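Local coordinates for molybdenum cofactor carrier protein (PDB 2IZ6), which probably binds the molybdenum cofactor and carries it in the alga Chlamydomonas reinhardtii, at residues A34-L37 with G38-A42; S149-A152 with G153-H156. All coordinates share one frame; numbering follows the deposited sequence.

Contact 1: A34-L37 with G38-A42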
loop_
_atom_site.group_PDB
_atom_site.type_symbol
_atom_site.label_atom_id
_atom_site.label_comp_id
_atom_site.label_asym_id
_atom_site.label_seq_id
_atom_site.Cartn_x
_atom_site.Cartn_y
_atom_site.Cartn_z
ATOM N N ALA A 34 -7.245 -26.757 8.314
ATOM C CA ALA A 34 -6.378 -25.660 8.646
ATOM C C ALA A 34 -5.608 -25.850 9.935
ATOM O O ALA A 34 -4.357 -25.606 9.987
ATOM C CB ALA A 34 -7.154 -24.349 8.643
ATOM N N ASN A 35 -6.296 -26.356 10.961
ATOM C CA ASN A 35 -5.612 -26.610 12.237
ATOM C C ASN A 35 -4.487 -27.664 12.062
ATOM O O ASN A 35 -3.388 -27.495 12.591
ATOM C CB ASN A 35 -6.671 -27.018 13.308
ATOM C CG ASN A 35 -6.060 -27.182 14.672
ATOM O OD1 ASN A 35 -5.708 -28.271 15.054
ATOM N ND2 ASN A 35 -5.768 -26.061 15.353
ATOM N N GLU A 36 -4.797 -28.763 11.374
ATOM C CA GLU A 36 -3.830 -29.832 11.126
ATOM C C GLU A 36 -2.704 -29.358 10.307
ATOM O O GLU A 36 -1.570 -29.717 10.571
ATOM C CB GLU A 36 -4.490 -31.005 10.434
ATOM C CG GLU A 36 -3.571 -32.233 10.326
ATOM C CD GLU A 36 -3.100 -32.875 11.688
ATOM O OE1 GLU A 36 -3.771 -32.745 12.745
ATOM O OE2 GLU A 36 -2.002 -33.518 11.697
ATOM N N LEU A 37 -3.044 -28.553 9.299
ATOM C CA LEU A 37 -2.000 -27.998 8.465
ATOM C C LEU A 37 -1.045 -27.171 9.315
ATOM O O LEU A 37 0.189 -27.293 9.119
ATOM C CB LEU A 37 -2.647 -27.153 7.378
ATOM C CG LEU A 37 -1.665 -26.535 6.397
ATOM C CD1 LEU A 37 -1.114 -27.545 5.447
ATOM C CD2 LEU A 37 -2.316 -25.340 5.668
ATOM N N GLY A 38 -1.548 -26.258 10.132
ATOM C CA GLY A 38 -0.756 -25.446 11.076
ATOM C C GLY A 38 0.176 -26.281 11.936
ATOM O O GLY A 38 1.403 -26.026 12.057
ATOM N N LYS A 39 -0.348 -27.369 12.451
ATOM C CA LYS A 39 0.442 -28.371 13.266
ATOM C C LYS A 39 1.598 -28.874 12.484
ATOM O O LYS A 39 2.692 -28.851 12.979
ATOM C CB LYS A 39 -0.498 -29.510 13.770
ATOM C CG LYS A 39 -1.417 -29.132 14.794
ATOM C CD LYS A 39 -1.958 -30.443 15.415
ATOM C CE LYS A 39 -3.415 -30.395 15.737
ATOM N NZ LYS A 39 -3.906 -31.845 15.940
ATOM N N GLN A 40 1.378 -29.252 11.233
ATOM C CA GLN A 40 2.389 -29.926 10.443
ATOM C C GLN A 40 3.391 -28.954 10.020
ATOM O O GLN A 40 4.582 -29.267 9.947
ATOM C CB GLN A 40 1.715 -30.691 9.304
ATOM C CG GLN A 40 0.844 -31.816 9.830
ATOM C CD GLN A 40 1.568 -32.852 10.701
ATOM O OE1 GLN A 40 2.789 -33.118 10.525
ATOM N NE2 GLN A 40 0.805 -33.505 11.592
ATOM N N ILE A 41 2.953 -27.727 9.717
ATOM C CA ILE A 41 3.923 -26.710 9.363
ATOM C C ILE A 41 4.911 -26.506 10.506
ATOM O O ILE A 41 6.101 -26.413 10.266
ATOM C CB ILE A 41 3.211 -25.353 8.925
ATOM C CG1 ILE A 41 2.540 -25.563 7.569
ATOM C CG2 ILE A 41 4.083 -24.120 9.071
ATOM C CD1 ILE A 41 1.527 -24.491 7.255
ATOM N N ALA A 42 4.440 -26.301 11.690
ATOM C CA ALA A 42 5.323 -26.116 12.852
ATOM C C ALA A 42 6.236 -27.305 13.150
ATOM O O ALA A 42 7.406 -27.139 13.471
ATOM C CB ALA A 42 4.564 -25.807 14.015
#
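E36 stands out from helix 28-43, and two side chains of the next turn bend back to its two carboxylate oxygens. OE2 accepts a hydrogen bond from NE2 of Q40 at 2.8 Å. The amide nitrogen arrives on the anti side of OE2, 29° out of the carboxylate plane. Seen from Q40, the acceptor lies nearly in the plane of the amide. The two flat groups are only moderately turned against each other, with 32° between their planes. OE1 faces K39 and forms a salt bridge with NZ at 3.3 Å, which as a hydrogen bond is weak. CG of E36, anti to its own nitrogen (chi1 -172°), and the bend at chi2 place the carboxylate between K39 and Q40. The chain of K39 runs back farther than that of Q40, beside N35. It is the carbon CE of K39 that lies 3.2 Å from OD1 of N35; NZ is farther off, at 4.1 Å.

L37 takes part on another side of the helix. O of L37 accepts the backbone bond from N of I41 at 2.9 Å. The I41 chain passes over this oxygen, with CG1 of I41 3.3 Å from O of L37, before CD1 of I41 meets CG of L37 at 3.9 Å, an apolar contact one turn apart. G38, K39 and Q40 make the same i to i+4 bonds to A34, N35 and E36, the regular pattern of an alpha helix.

The helix is the crossover of the beta-alpha-beta unit that links strand 15-19 to strand 47-51. L37 and I41 pack on strand 15-19, and L37 also reaches strand 110-114. Helix 57-67 meets A34, N35 and K39. Helix 161-173 is touched by E36, L37, Q40 and I41, mostly through I165.

Contact 2: S149-A152 with G153-H156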
loop_
_atom_site.group_PDB
_atom_site.type_symbol
_atom_site.label_atom_id
_atom_site.label_comp_id
_atom_site.label_asym_id
_atom_site.label_seq_id
_atom_site.Cartn_x
_atom_site.Cartn_y
_atom_site.Cartn_z
ATOM N N SER A 149 -5.063 -23.153 -15.071
ATOM C CA SER A 149 -4.958 -22.450 -16.376
ATOM C C SER A 149 -4.086 -21.201 -16.322
ATOM O O SER A 149 -3.505 -20.855 -17.358
ATOM C CB SER A 149 -6.336 -22.042 -16.943
ATOM O OG SER A 149 -7.012 -20.973 -16.226
ATOM N N LEU A 150 -4.043 -20.496 -15.178
ATOM C CA LEU A 150 -3.165 -19.309 -15.043
ATOM C C LEU A 150 -1.708 -19.653 -15.090
ATOM O O LEU A 150 -0.912 -18.927 -15.692
ATOM C CB LEU A 150 -3.413 -18.478 -13.771
ATOM C CG LEU A 150 -4.747 -17.763 -13.650
ATOM C CD1 LEU A 150 -4.773 -16.947 -12.411
ATOM C CD2 LEU A 150 -5.062 -16.874 -14.873
ATOM N N ASP A 151 -1.326 -20.729 -14.409
ATOM C CA ASP A 151 0.052 -21.189 -14.433
ATOM C C ASP A 151 0.143 -22.615 -13.943
ATOM O O ASP A 151 0.147 -22.882 -12.739
ATOM C CB ASP A 151 0.959 -20.251 -13.602
ATOM C CG ASP A 151 2.428 -20.501 -13.855
ATOM O OD1 ASP A 151 2.830 -21.678 -13.972
ATOM O OD2 ASP A 151 3.205 -19.523 -13.889
ATOM N N ALA A 152 0.207 -23.560 -14.886
ATOM C CA ALA A 152 0.141 -24.963 -14.519
ATOM C C ALA A 152 1.360 -25.363 -13.707
ATOM O O ALA A 152 1.249 -26.232 -12.865
ATOM C CB ALA A 152 0.014 -25.860 -15.779
ATOM N N GLY A 153 2.494 -24.698 -13.923
ATOM C CA GLY A 153 3.722 -25.098 -13.288
ATOM C C GLY A 153 3.830 -24.710 -11.834
ATOM O O GLY A 153 4.662 -25.225 -11.124
ATOM N N LEU A 154 3.034 -23.750 -11.409
ATOM C CA LEU A 154 3.133 -23.225 -10.030
ATOM C C LEU A 154 1.973 -23.626 -9.145
ATOM O O LEU A 154 2.046 -23.344 -7.985
ATOM C CB LEU A 154 3.196 -21.673 -10.071
ATOM C CG LEU A 154 4.519 -21.053 -10.627
ATOM C CD1 LEU A 154 4.474 -19.551 -10.711
ATOM C CD2 LEU A 154 5.604 -21.459 -9.787
ATOM N N VAL A 155 0.926 -24.265 -9.699
ATOM C CA VAL A 155 -0.296 -24.586 -8.934
ATOM C C VAL A 155 -0.303 -26.062 -8.611
ATOM O O VAL A 155 -0.186 -26.902 -9.468
ATOM C CB VAL A 155 -1.528 -24.165 -9.729
ATOM C CG1 VAL A 155 -2.803 -24.579 -9.045
ATOM C CG2 VAL A 155 -1.580 -22.691 -9.836
ATOM N N HIS A 156 -0.385 -26.373 -7.325
ATOM C CA HIS A 156 -0.338 -27.724 -6.821
ATOM C C HIS A 156 -1.680 -27.963 -6.117
ATOM O O HIS A 156 -2.051 -27.293 -5.168
ATOM C CB HIS A 156 0.820 -27.967 -5.876
ATOM C CG HIS A 156 2.153 -27.704 -6.484
ATOM N ND1 HIS A 156 2.687 -26.434 -6.632
ATOM C CD2 HIS A 156 3.069 -28.566 -6.974
ATOM C CE1 HIS A 156 3.872 -26.541 -7.223
ATOM N NE2 HIS A 156 4.110 -27.810 -7.464
HETATM O O HOH W 1 2.457 -27.799 -10.837
#
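D151 gathers the backbone N-H groups that follow it, using both its main-chain oxygen and its carboxylate. O of D151 accepts a hydrogen bond from N of L154 at 3.3 Å. The N-H points well at the oxygen (154°), but the donor stands above the carbonyl plane, 59° out of it. The same oxygen takes a weak bond from N of V155 at 3.4 Å. OD1 adds two more weak bonds, from N of G153 at 3.0 Å, as in an Asx turn, and from N of L154. The N-H of L154 is thus shared between two oxygens of one residue, the OD1 part being weak. CG of D151, anti to its nitrogen (chi1 -167°), brings OD1 back over the N-H groups of G153 and L154.

D151 is the first residue to leave the helical path after helix 141-150. The type I beta turn 151-154 joins that helix to strand 155-158, outermost within this chain, closing the last beta-alpha-beta unit of the parallel sheet. L154 and H156 pair with strand 134-137 through their backbones.

OD2 lies against L154, with CD1 at 3.4 Å. CG2 of V155 rests on O of D151. A water donates to O of A152 at 2.8 Å and to O of V155 at 3.1 Å, bridging the two carbonyls. OG of S149 is bonded to O of F146 within the helix.

In the fold
The two contacts lie in different beta-alpha-beta units of one parallel sheet, and share no element. Their centres are about 24 Å apart, their nearest atoms about 11 Å. Contact 1 sits in mid-helix and is partly buried, about 10 Å from the chain centre. Contact 2 is a surface turn next to the strand outermost within this chain, about 17 Å out. In contact 1 regular helix bonds are joined by side-chain pairs, polar or charged round E36 and apolar at L37 and I41. In contact 2 one aspartate and a water serve a bend where helical bonding stops, and several bonds are weak. Another subunit approaches contact 2 at L150, whereas none touches contact 1.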